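Local coordinates for uncharacterized protein YhfS (Escherichia coli, PDB 4J8L) that is of unknown function but carries covalently bound pyridoxal 5'-phosphate in an aminotransferase-like fold and may have cysteine synthase activity, at residues Q7-T10 against I11-Q15; N47-R50 against V51-R54; A74-G77 against A78-G82; T103-V106 against I107-M111; A250-S253 against E254-L257. All coordinates share one frame; numbering follows the deposited sequence.

Overall arrangement
All five contacts are local, each within one helix or at its beginning. Contact 3 meets the cofactor: near the amino end of helix 74-86, Gly75 N and Thr76 OG1 bond the phosphate of the pyridoxal-lysine at position 196. Contact 4 packs beside it, their centres about 11 Å apart. The two helices meet where Thr76 OG1 and Thr103 OG1 lie 2.7 Å apart, a probable hydrogen bond. Contact 2, at the start of helix 50-62, has its centre about 19 Å from that of contact 3. Contacts 1 and 5 sit across the chain's centre from contacts 3 and 4; they touch through Ser8 OG and Ala250 CB, 3.7 Å apart, beside a bound acetic acid.

Contact 1: Q7-T10 against I11-Q15; sequences QSLT and IIEAQ. With ACY (acetic acid), chain E.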
loop_
_atom_site.group_PDB
_atom_site.type_symbol
_atom_site.label_atom_id
_atom_site.label_comp_id
_atom_site.label_asym_id
_atom_site.label_seq_id
_atom_site.Cartn_x
_atom_site.Cartn_y
_atom_site.Cartn_z
ATOM N N GLN A 7 3.921 -10.495 -6.001
ATOM C CA GLN A 7 3.163 -11.434 -6.820
ATOM C C GLN A 7 1.679 -11.062 -6.862
ATOM O O GLN A 7 0.990 -11.128 -5.840
ATOM C CB GLN A 7 3.337 -12.849 -6.253
ATOM C CG GLN A 7 2.569 -13.930 -7.003
ATOM C CD GLN A 7 3.092 -14.158 -8.407
ATOM O OE1 GLN A 7 2.338 -14.087 -9.380
ATOM N NE2 GLN A 7 4.383 -14.449 -8.520
ATOM N N SER A 8 1.187 -10.684 -8.045
ATOM C CA SER A 8 -0.201 -10.260 -8.205
ATOM C C SER A 8 -1.174 -11.431 -8.096
ATOM O O SER A 8 -0.852 -12.560 -8.468
ATOM C CB SER A 8 -0.402 -9.601 -9.575
ATOM O OG SER A 8 0.461 -8.492 -9.763
ATOM N N LEU A 9 -2.372 -11.150 -7.600
ATOM C CA LEU A 9 -3.438 -12.142 -7.614
ATOM C C LEU A 9 -3.971 -12.328 -9.025
ATOM O O LEU A 9 -4.071 -11.366 -9.800
ATOM C CB LEU A 9 -4.588 -11.724 -6.689
ATOM C CG LEU A 9 -4.218 -11.528 -5.213
ATOM C CD1 LEU A 9 -5.438 -11.092 -4.411
ATOM C CD2 LEU A 9 -3.617 -12.800 -4.626
ATOM N N THR A 10 -4.341 -13.560 -9.357
ATOM C CA THR A 10 -5.075 -13.806 -10.588
ATOM C C THR A 10 -6.519 -13.344 -10.399
ATOM O O THR A 10 -6.948 -13.059 -9.282
ATOM C CB THR A 10 -5.106 -15.295 -10.944
ATOM O OG1 THR A 10 -5.883 -15.992 -9.963
ATOM C CG2 THR A 10 -3.693 -15.875 -10.998
ATOM N N ILE A 11 -7.264 -13.283 -11.491
ATOM C CA ILE A 11 -8.676 -12.922 -11.417
ATOM C C ILE A 11 -9.450 -13.909 -10.530
ATOM O O ILE A 11 -10.294 -13.493 -9.730
ATOM C CB ILE A 11 -9.315 -12.810 -12.830
ATOM C CG1 ILE A 11 -10.767 -12.351 -12.724
ATOM C CG2 ILE A 11 -9.210 -14.126 -13.607
ATOM C CD1 ILE A 11 -10.890 -10.972 -12.147
ATOM N N ILE A 12 -9.148 -15.200 -10.656
ATOM C CA ILE A 12 -9.804 -16.207 -9.825
ATOM C C ILE A 12 -9.461 -16.008 -8.352
ATOM O O ILE A 12 -10.355 -16.030 -7.508
ATOM C CB ILE A 12 -9.432 -17.646 -10.226
ATOM C CG1 ILE A 12 -9.798 -17.918 -11.686
ATOM C CG2 ILE A 12 -10.137 -18.641 -9.318
ATOM C CD1 ILE A 12 -11.203 -17.565 -12.030
ATOM N N GLU A 13 -8.175 -15.818 -8.043
ATOM C CA GLU A 13 -7.776 -15.572 -6.655
ATOM C C GLU A 13 -8.425 -14.305 -6.091
ATOM O O GLU A 13 -8.842 -14.261 -4.928
ATOM C CB GLU A 13 -6.243 -15.498 -6.525
ATOM C CG GLU A 13 -5.553 -16.835 -6.726
ATOM C CD GLU A 13 -4.068 -16.698 -6.954
ATOM O OE1 GLU A 13 -3.622 -15.632 -7.439
ATOM O OE2 GLU A 13 -3.342 -17.663 -6.643
ATOM N N ALA A 14 -8.514 -13.274 -6.923
ATOM C CA ALA A 14 -9.097 -12.008 -6.518
ATOM C C ALA A 14 -10.585 -12.144 -6.200
ATOM O O ALA A 14 -11.055 -11.558 -5.231
ATOM C CB ALA A 14 -8.872 -10.935 -7.599
ATOM N N GLN A 15 -11.314 -12.914 -7.011
ATOM C CA GLN A 15 -12.731 -13.174 -6.745
ATOM C C GLN A 15 -12.892 -13.817 -5.378
ATOM O O GLN A 15 -13.807 -13.488 -4.623
ATOM C CB GLN A 15 -13.332 -14.130 -7.777
ATOM C CG GLN A 15 -13.498 -13.581 -9.169
ATOM C CD GLN A 15 -14.308 -14.528 -10.045
ATOM O OE1 GLN A 15 -15.156 -14.098 -10.814
ATOM N NE2 GLN A 15 -14.049 -15.827 -9.917
HETATM C C ACY E . 0.347 -5.925 -7.492
HETATM O O ACY E . 0.424 -4.719 -7.170
HETATM O OXT ACY E . -0.210 -6.329 -8.547
HETATM C CH3 ACY E . 0.943 -6.938 -6.556
HETATM O O HOH W 1 -0.992 -15.174 -7.757
#
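The carboxylate of Glu13 turns back to the start of its own helix, where the backbone N-H of Thr10 meets OE1 on the anti side, 21° out of the carboxylate plane. This bond, Thr10 N to Glu13 OE1, is 2.9 Å long and nearly straight at 173°. A water donates to the same oxygen, 2.7 Å from Glu13 OE1, and also to Ser8 O, tying the carboxylate to the loop that leads into the helix. The reverse bond completes a capping box: Glu13 N donates to Thr10 OG1 at 3.0 Å. Thr10 holds its hydroxyl between its own backbone N and carbonyl carbon (chi1 67°), which aims OG1 at the first turn and leaves the methyl CG2 on the Glu13 side, 3.6 Å from Glu13 OE1. The ordinary helical bond from Ala14 N to Thr10 O, 2.8 Å, follows. Leu9 CB approaches Ala14 CB at 4.5 Å, while Ala14 also packs on Pro243 and Ala247 of helix 229-261. Ser8 OG, also hydrogen-bonded to Lys279 NZ, donates to an acetic acid molecule, probably from the crystallisation liquor, 2.6 Å from its OXT. Reciprocal capping thus occupies the backbone N-H of both Thr10 and Glu13, and the negative carboxylate at the amino end of helix 11-28 is probably stabilised by the helix dipole.

Contact 2: N47-R50 against V51-R54; sequences NQPR and VTQR. With ACY (acetic acid), chain D.
Arg50 O is gripped twice, by the helical N-H of Arg54 at 3.1 Å from Arg54 N and by a water that donates to it from 2.7 Å. The water also donates to Gln53 OE1, but Gln53 adopts two conformations, so this bridge is doubtful. One residue earlier, Gln53 N donates to Pro49 O at 3.1 Å. The two arginines reach a common partner, an acetic acid molecule probably left from the crystallisation liquor. Arg50 bends at chi3 (-58°), which brings Arg50 NE within 2.6 Å of the acetic acid O along a nearly straight bond (171°), whereas Arg54 stays extended and Arg54 NE meets the acetic acid OXT at 3.2 Å and a more bent 144°. Each guanidinium thus receives the small molecule at its edge, and the bound carboxylate, if ionised, would probably offset part of the positive charge. On another flank the Pro49 ring lies alongside Thr52, pointing the same way, with Pro49 CB 3.4 Å from Thr52 OG1. The Gln48 side chain crosses Gln53 at about a right angle, Gln48 OE1 lying 3.6 Å from Gln53 CB; Gln48 NE2 is hydrogen-bonded to Glu56, further along the helix. Arg54 has further partners in His28 O and Glu33, while Asp39 takes the backbone N-H of Arg50 and Val51 at the beginning of helix 50-62. Thr52 OG1 bonds Ile227 O, and Val51 and Thr52 pack on Leu233 and Ala232, laying this first turn against helix 229-261.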
loop_
_atom_site.group_PDB
_atom_site.type_symbol
_atom_site.label_atom_id
_atom_site.label_comp_id
_atom_site.label_asym_id
_atom_site.label_seq_id
_atom_site.Cartn_x
_atom_site.Cartn_y
_atom_site.Cartn_z
ATOM N N ASN A 47 -17.469 4.382 22.361
ATOM C CA ASN A 47 -16.831 5.649 22.014
ATOM C C ASN A 47 -16.552 5.742 20.519
ATOM O O ASN A 47 -15.510 6.260 20.105
ATOM C CB ASN A 47 -15.533 5.859 22.792
ATOM C CG ASN A 47 -15.160 7.332 22.923
ATOM O OD1 ASN A 47 -16.012 8.180 23.199
ATOM N ND2 ASN A 47 -13.879 7.633 22.754
ATOM N N GLN A 48 -17.477 5.217 19.721
ATOM C CA GLN A 48 -17.397 5.272 18.262
ATOM C C GLN A 48 -18.747 4.783 17.751
ATOM O O GLN A 48 -19.544 4.266 18.518
ATOM C CB GLN A 48 -16.284 4.354 17.729
ATOM C CG GLN A 48 -16.508 2.897 18.096
ATOM C CD GLN A 48 -15.501 1.924 17.493
ATOM O OE1 GLN A 48 -15.367 0.794 17.975
ATOM N NE2 GLN A 48 -14.796 2.347 16.443
ATOM N N PRO A 49 -19.015 4.953 16.458
ATOM C CA PRO A 49 -20.277 4.428 15.917
ATOM C C PRO A 49 -20.372 2.919 15.987
ATOM O O PRO A 49 -19.361 2.213 15.868
ATOM C CB PRO A 49 -20.236 4.895 14.450
ATOM C CG PRO A 49 -19.464 6.171 14.512
ATOM C CD PRO A 49 -18.370 5.896 15.521
ATOM N N ARG A 50 -21.588 2.425 16.218
ATOM C CA ARG A 50 -21.816 0.993 16.248
ATOM C C ARG A 50 -21.432 0.369 14.910
ATOM O O ARG A 50 -20.849 -0.713 14.873
ATOM C CB ARG A 50 -23.284 0.691 16.566
ATOM C CG ARG A 50 -23.744 1.155 17.951
ATOM C CD ARG A 50 -25.244 0.914 18.144
ATOM N NE ARG A 50 -26.018 1.602 17.107
ATOM C CZ ARG A 50 -26.434 2.865 17.185
ATOM N NH1 ARG A 50 -26.177 3.593 18.262
ATOM N NH2 ARG A 50 -27.129 3.395 16.189
ATOM N N VAL A 51 -21.756 1.047 13.808
ATOM C CA VAL A 51 -21.427 0.505 12.494
ATOM C C VAL A 51 -19.914 0.477 12.259
ATOM O O VAL A 51 -19.380 -0.449 11.645
ATOM C CB VAL A 51 -22.151 1.281 11.373
ATOM C CG1 VAL A 51 -21.585 0.894 10.006
ATOM C CG2 VAL A 51 -23.640 1.018 11.445
ATOM N N THR A 52 -19.209 1.469 12.794
ATOM C CA THR A 52 -17.754 1.491 12.666
ATOM C C THR A 52 -17.123 0.296 13.386
ATOM O O THR A 52 -16.222 -0.351 12.845
ATOM C CB THR A 52 -17.178 2.832 13.143
ATOM O OG1 THR A 52 -17.749 3.877 12.341
ATOM C CG2 THR A 52 -15.639 2.865 12.989
ATOM N N GLN A 53 -17.616 -0.010 14.586
ATOM C CA GLN A 53 -17.145 -1.196 15.290
ATOM C C GLN A 53 -17.356 -2.432 14.422
ATOM O O GLN A 53 -16.436 -3.226 14.239
ATOM C CB GLN A 53 -17.848 -1.388 16.634
ATOM C CG GLN A 53 -17.346 -2.632 17.366
ATOM C CD GLN A 53 -18.149 -2.990 18.602
ATOM O OE1 GLN A 53 -19.378 -2.889 18.624
ATOM N NE2 GLN A 53 -17.452 -3.426 19.645
ATOM N N ARG A 54 -18.563 -2.578 13.875
ATOM C CA ARG A 54 -18.878 -3.754 13.064
ATOM C C ARG A 54 -17.926 -3.873 11.877
ATOM O O ARG A 54 -17.448 -4.962 11.559
ATOM C CB ARG A 54 -20.316 -3.702 12.545
ATOM C CG ARG A 54 -21.376 -3.904 13.586
ATOM C CD ARG A 54 -22.758 -3.957 12.936
ATOM N NE ARG A 54 -23.831 -4.047 13.918
ATOM C CZ ARG A 54 -24.422 -5.180 14.273
ATOM N NH1 ARG A 54 -24.047 -6.325 13.721
ATOM N NH2 ARG A 54 -25.395 -5.169 15.173
HETATM C C ACY D . -26.151 -0.956 15.002
HETATM O O ACY D . -26.745 0.136 15.151
HETATM O OXT ACY D . -25.404 -1.222 14.031
HETATM C CH3 ACY D . -26.343 -2.011 16.049
HETATM O O HOH W 2 -21.328 -2.576 16.807
#

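Contact 3: A74-G77 against A78-G82; sequences AGTG and AIRAG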
loop_
_atom_site.group_PDB
_atom_site.type_symbol
_atom_site.label_atom_id
_atom_site.label_comp_id
_atom_site.label_asym_id
_atom_site.label_seq_id
_atom_site.Cartn_x
_atom_site.Cartn_y
_atom_site.Cartn_z
ATOM N N ALA A 74 -5.314 8.518 7.286
ATOM C CA ALA A 74 -5.062 7.518 6.251
ATOM C C ALA A 74 -3.837 6.658 6.572
ATOM O O ALA A 74 -3.681 6.212 7.709
ATOM C CB ALA A 74 -4.949 8.193 4.866
ATOM N N GLY A 75 -2.958 6.437 5.599
ATOM C CA GLY A 75 -1.851 5.514 5.801
ATOM C C GLY A 75 -0.838 6.002 6.820
ATOM O O GLY A 75 -0.347 5.233 7.637
ATOM N N THR A 76 -0.523 7.288 6.758
ATOM C CA THR A 76 0.404 7.898 7.698
ATOM C C THR A 76 -0.167 7.831 9.117
ATOM O O THR A 76 0.549 7.512 10.074
ATOM C CB THR A 76 0.694 9.352 7.302
ATOM O OG1 THR A 76 1.305 9.377 6.007
ATOM C CG2 THR A 76 1.629 10.006 8.307
ATOM N N GLY A 77 -1.459 8.104 9.252
ATOM C CA GLY A 77 -2.111 8.008 10.554
ATOM C C GLY A 77 -2.077 6.595 11.116
ATOM O O GLY A 77 -1.900 6.393 12.332
ATOM N N ALA A 78 -2.245 5.606 10.240
ATOM C CA ALA A 78 -2.231 4.209 10.670
ATOM C C ALA A 78 -0.845 3.803 11.181
ATOM O O ALA A 78 -0.711 3.132 12.205
ATOM C CB ALA A 78 -2.677 3.290 9.531
ATOM N N ILE A 79 0.188 4.217 10.460
ATOM C CA ILE A 79 1.555 3.921 10.871
ATOM C C ILE A 79 1.887 4.634 12.172
ATOM O O ILE A 79 2.514 4.048 13.053
ATOM C CB ILE A 79 2.556 4.264 9.765
ATOM C CG1 ILE A 79 2.423 3.223 8.647
ATOM C CG2 ILE A 79 3.996 4.302 10.307
ATOM C CD1 ILE A 79 3.044 3.642 7.310
ATOM N N ARG A 80 1.467 5.889 12.307
ATOM C CA ARG A 80 1.720 6.601 13.565
ATOM C C ARG A 80 1.055 5.896 14.747
ATOM O O ARG A 80 1.676 5.674 15.789
ATOM C CB ARG A 80 1.236 8.048 13.498
ATOM C CG ARG A 80 1.611 8.855 14.743
ATOM C CD ARG A 80 0.853 10.177 14.813
ATOM N NE ARG A 80 1.172 11.067 13.699
ATOM C CZ ARG A 80 0.335 11.341 12.698
ATOM N NH1 ARG A 80 -0.881 10.792 12.664
ATOM N NH2 ARG A 80 0.713 12.172 11.731
ATOM N N ALA A 81 -0.210 5.531 14.580
ATOM C CA ALA A 81 -0.933 4.882 15.663
ATOM C C ALA A 81 -0.324 3.529 15.999
ATOM O O ALA A 81 -0.176 3.187 17.174
ATOM C CB ALA A 81 -2.409 4.731 15.300
ATOM N N GLY A 82 0.040 2.762 14.974
ATOM C CA GLY A 82 0.653 1.464 15.204
ATOM C C GLY A 82 2.006 1.558 15.893
ATOM O O GLY A 82 2.277 0.843 16.864
HETATM O O HOH W 3 -2.355 8.590 14.055
#
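Thr76 and Arg80 meet one turn apart near the amino end of helix 74-86, which binds the cofactor phosphate in this aminotransferase-like fold. Gly75 N and Thr76 OG1 both bond the phosphate of the pyridoxal-lysine at position 196, and Thr76 OG1 is also hydrogen-bonded to Thr103 OG1. In Thr76, chi1 of -62° puts OG1 beside the backbone N, on the phosphate side, and leaves CG2 4.2 Å from Arg80 NH2. Arg80 starts out with CG opposite its backbone N, then bends at chi3 (-63°), and this kink returns the guanidinium to the preceding turn, where Thr76 O lies over one of its faces and Gly77 CA comes within 3.7 Å of Arg80 NH1. Gly77 adds no side-chain atoms on that flank. Ile79 CG1 lies 3.6 Å from Gly75 O; the Ile79 side chain also packs on Thr104 and Ile107 of the adjacent helix. Regular bonds hold the turns together, among them Arg80 N to Thr76 O at 2.9 Å. In the plane of the guanidinium, at its edge, a water accepts from Arg80 NH1 at 3.0 Å and donates to Gly77 O at 2.8 Å.

Contact 4: T103-V106 against I107-M111; sequences TTRV and IIEQM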
loop_
_atom_site.group_PDB
_atom_site.type_symbol
_atom_site.label_atom_id
_atom_site.label_comp_id
_atom_site.label_asym_id
_atom_site.label_seq_id
_atom_site.Cartn_x
_atom_site.Cartn_y
_atom_site.Cartn_z
ATOM N N THR A 103 6.733 10.223 5.147
ATOM C CA THR A 103 5.926 10.545 6.324
ATOM C C THR A 103 6.223 9.601 7.491
ATOM O O THR A 103 5.960 9.933 8.645
ATOM C CB THR A 103 4.408 10.556 6.033
ATOM O OG1 THR A 103 3.992 9.251 5.631
ATOM C CG2 THR A 103 4.082 11.565 4.921
ATOM N N THR A 104 6.755 8.420 7.194
ATOM C CA THR A 104 7.176 7.516 8.274
ATOM C C THR A 104 8.418 8.085 8.952
ATOM O O THR A 104 8.547 8.038 10.178
ATOM C CB THR A 104 7.441 6.086 7.755
ATOM O OG1 THR A 104 6.229 5.554 7.202
ATOM C CG2 THR A 104 7.929 5.167 8.882
ATOM N N ARG A 105 9.320 8.655 8.158
ATOM C CA ARG A 105 10.492 9.304 8.728
ATOM C C ARG A 105 10.064 10.472 9.623
ATOM O O ARG A 105 10.643 10.687 10.688
ATOM C CB ARG A 105 11.483 9.759 7.643
ATOM C CG ARG A 105 12.771 10.348 8.213
ATOM C CD ARG A 105 13.811 10.612 7.114
ATOM N NE ARG A 105 13.224 11.365 6.008
ATOM C CZ ARG A 105 12.916 10.848 4.819
ATOM N NH1 ARG A 105 13.155 9.565 4.556
ATOM N NH2 ARG A 105 12.377 11.619 3.888
ATOM N N VAL A 106 9.034 11.205 9.201
ATOM C CA VAL A 106 8.525 12.317 10.000
ATOM C C VAL A 106 8.030 11.804 11.360
ATOM O O VAL A 106 8.332 12.384 12.402
ATOM C CB VAL A 106 7.396 13.072 9.265
ATOM C CG1 VAL A 106 6.690 14.040 10.208
ATOM C CG2 VAL A 106 7.952 13.802 8.041
ATOM N N ILE A 107 7.295 10.697 11.339
ATOM C CA ILE A 107 6.791 10.072 12.567
ATOM C C ILE A 107 7.947 9.651 13.480
ATOM O O ILE A 107 7.935 9.914 14.688
ATOM C CB ILE A 107 5.920 8.850 12.243
ATOM C CG1 ILE A 107 4.613 9.303 11.585
ATOM C CG2 ILE A 107 5.625 8.055 13.514
ATOM C CD1 ILE A 107 3.831 8.191 10.921
ATOM N N ILE A 108 8.951 9.015 12.884
ATOM C CA ILE A 108 10.166 8.609 13.598
ATOM C C ILE A 108 10.848 9.798 14.271
ATOM O O ILE A 108 11.251 9.728 15.435
ATOM C CB ILE A 108 11.146 7.909 12.627
ATOM C CG1 ILE A 108 10.635 6.501 12.307
ATOM C CG2 ILE A 108 12.569 7.876 13.198
ATOM C CD1 ILE A 108 11.226 5.894 11.059
ATOM N N GLU A 109 10.953 10.895 13.536
ATOM C CA GLU A 109 11.557 12.105 14.066
ATOM C C GLU A 109 10.719 12.717 15.183
ATOM O O GLU A 109 11.258 13.155 16.203
ATOM C CB GLU A 109 11.775 13.115 12.942
ATOM C CG GLU A 109 12.841 12.686 11.951
ATOM C CD GLU A 109 12.884 13.563 10.715
ATOM O OE1 GLU A 109 11.933 14.348 10.504
ATOM O OE2 GLU A 109 13.868 13.459 9.952
ATOM N N GLN A 110 9.402 12.734 14.998
ATOM C CA GLN A 110 8.506 13.323 15.985
ATOM C C GLN A 110 8.433 12.489 17.278
ATOM O O GLN A 110 8.085 13.014 18.337
ATOM C CB GLN A 110 7.113 13.585 15.372
ATOM C CG GLN A 110 7.118 14.725 14.327
ATOM C CD GLN A 110 5.789 14.917 13.577
ATOM O OE1 GLN A 110 4.845 14.149 13.742
ATOM N NE2 GLN A 110 5.731 15.951 12.737
HETATM N N MSE A 111 8.779 11.205 17.195
HETATM C CA MSE A 111 8.822 10.343 18.379
HETATM C C MSE A 111 10.223 10.257 18.986
HETATM O O MSE A 111 10.408 9.655 20.037
HETATM C CB MSE A 111 8.336 8.927 18.059
HETATM C CG MSE A 111 6.872 8.818 17.704
HETATM SE SE MSE A 111 6.305 6.943 17.629
HETATM C CE MSE A 111 6.506 6.474 19.513
#
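Arg105 and Glu109 run side by side and point the same way along helix 102-111, yet their flat ends are turned 65° apart and do not form a salt bridge. Glu109 OE2 rests against the aliphatic part of the arginine, 3.7 Å from Arg105 CG, while Arg105 NE stays 4.5 Å from that oxygen. Arg105 bends at chi3 (50°), consistent with the guanidinium lying off the glutamate; the attraction between the opposite charges is therefore probably modest. Val106 and Gln110 make a second pair lying alongside one another in the same direction. Here the amide end of the extended Gln110 chain lies alongside the valine, with Gln110 NE2 only 3.3 Å from Val106 CG1, a close approach of a polar group to a methyl. Thr104 and Ile108 cross obliquely instead, touching through Thr104 CG2 and Ile108 CD1 at 4.0 Å. Ile107 lays CG1 3.3 Å from Thr103 O, as its first torsion sets that branch beside the backbone N (chi1 -69°). Regular helical bonds accompany these pairs, including Gln110 N to Val106 O at 2.8 Å. The helix joins strands 92-96 and 114-118 in a beta-alpha-beta unit, and Thr104 and Ile107 lie on the side of helix 74-86, with Ile107 reaching Thr76 and Arg80.

Contact 5: A250-S253 against E254-L257; sequences AGVS and ERLL
On the long helix 229-261, Arg255 folds back over the preceding turn and lays one face of its guanidinium on the backbone at Gly251 and Val252. Gly251 O lies over that face, 3.3 Å from the guanidinium plane of Arg255 and nearer its edge than its middle, so its closeness to Arg255 NH1 is a face contact with no hydrogen bond. The backbone N-H of Arg255 does bond this carbonyl, with Arg255 N 2.9 Å from Gly251 O. The bend at chi3 (-55°) swings the guanidinium back, and the absence of a side chain on Gly251 lets it come this near. Arg255 NH2 meets a valine methyl at 3.5 Å from Val252 CG2. Arg255 NE forms a salt bridge with Glu347 at the start of helix 347-360, so helix 229-261 is tied to helix 347-360 here. Leu256 packs on Val350 of the same helix and on Leu281 of the antiparallel sheet, while Leu257 meets Ala271 and Ile273. Along the backbone, Leu256 N donates to Val252 O at 2.8 Å, and Leu256 CB sits 3.2 Å from that oxygen. Glu254 bends at chi2 (-80°), which leads its carboxylate away from the preceding turn after CG has passed 3.3 Å from Ala250 O. Ser253 O accepts from Leu257 N at 2.9 Å, and Ser253 OG makes a weak hydrogen bond to Gln249 O.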
loop_
_atom_site.group_PDB
_atom_site.type_symbol
_atom_site.label_atom_id
_atom_site.label_comp_id
_atom_site.label_asym_id
_atom_site.label_seq_id
_atom_site.Cartn_x
_atom_site.Cartn_y
_atom_site.Cartn_z
ATOM N N ALA A 250 -3.527 -5.814 -13.146
ATOM C CA ALA A 250 -2.294 -6.598 -13.192
ATOM C C ALA A 250 -2.156 -7.279 -14.548
ATOM O O ALA A 250 -1.057 -7.360 -15.098
ATOM C CB ALA A 250 -2.253 -7.623 -12.064
ATOM N N GLY A 251 -3.277 -7.755 -15.083
ATOM C CA GLY A 251 -3.306 -8.340 -16.410
ATOM C C GLY A 251 -2.952 -7.338 -17.495
ATOM O O GLY A 251 -2.203 -7.657 -18.430
ATOM N N VAL A 252 -3.503 -6.133 -17.385
ATOM C CA VAL A 252 -3.186 -5.044 -18.319
ATOM C C VAL A 252 -1.686 -4.741 -18.310
ATOM O O VAL A 252 -1.054 -4.633 -19.363
ATOM C CB VAL A 252 -3.992 -3.774 -17.978
ATOM C CG1 VAL A 252 -3.457 -2.559 -18.712
ATOM C CG2 VAL A 252 -5.467 -3.985 -18.311
ATOM N N SER A 253 -1.109 -4.631 -17.117
ATOM C CA SER A 253 0.317 -4.345 -17.011
ATOM C C SER A 253 1.182 -5.437 -17.637
ATOM O O SER A 253 2.160 -5.136 -18.322
ATOM C CB SER A 253 0.722 -4.089 -15.564
ATOM O OG SER A 253 0.200 -2.848 -15.132
ATOM N N GLU A 254 0.819 -6.700 -17.427
ATOM C CA GLU A 254 1.568 -7.791 -18.040
ATOM C C GLU A 254 1.426 -7.771 -19.563
ATOM O O GLU A 254 2.407 -7.973 -20.284
ATOM C CB GLU A 254 1.133 -9.149 -17.483
ATOM C CG GLU A 254 1.461 -9.368 -16.000
ATOM C CD GLU A 254 2.912 -9.774 -15.742
ATOM O OE1 GLU A 254 3.731 -9.787 -16.692
ATOM O OE2 GLU A 254 3.234 -10.086 -14.574
ATOM N N ARG A 255 0.220 -7.524 -20.062
ATOM C CA ARG A 255 0.035 -7.517 -21.518
ATOM C C ARG A 255 0.752 -6.331 -22.171
ATOM O O ARG A 255 1.341 -6.467 -23.250
ATOM C CB ARG A 255 -1.447 -7.574 -21.903
ATOM C CG ARG A 255 -2.091 -8.930 -21.579
ATOM C CD ARG A 255 -3.499 -9.075 -22.150
ATOM N NE ARG A 255 -4.378 -7.984 -21.734
ATOM C CZ ARG A 255 -5.045 -7.946 -20.581
ATOM N NH1 ARG A 255 -4.961 -8.951 -19.718
ATOM N NH2 ARG A 255 -5.802 -6.895 -20.293
ATOM N N LEU A 256 0.706 -5.185 -21.501
ATOM C CA LEU A 256 1.405 -3.989 -21.944
ATOM C C LEU A 256 2.906 -4.242 -21.989
ATOM O O LEU A 256 3.569 -3.894 -22.966
ATOM C CB LEU A 256 1.097 -2.833 -20.999
ATOM C CG LEU A 256 1.771 -1.492 -21.260
ATOM C CD1 LEU A 256 1.403 -0.986 -22.639
ATOM C CD2 LEU A 256 1.339 -0.509 -20.186
ATOM N N LEU A 257 3.446 -4.839 -20.925
ATOM C CA LEU A 257 4.876 -5.150 -20.880
ATOM C C LEU A 257 5.298 -6.039 -22.045
ATOM O O LEU A 257 6.306 -5.776 -22.703
ATOM C CB LEU A 257 5.257 -5.819 -19.556
ATOM C CG LEU A 257 6.729 -6.208 -19.408
ATOM C CD1 LEU A 257 7.641 -4.979 -19.387
ATOM C CD2 LEU A 257 6.955 -7.058 -18.155
#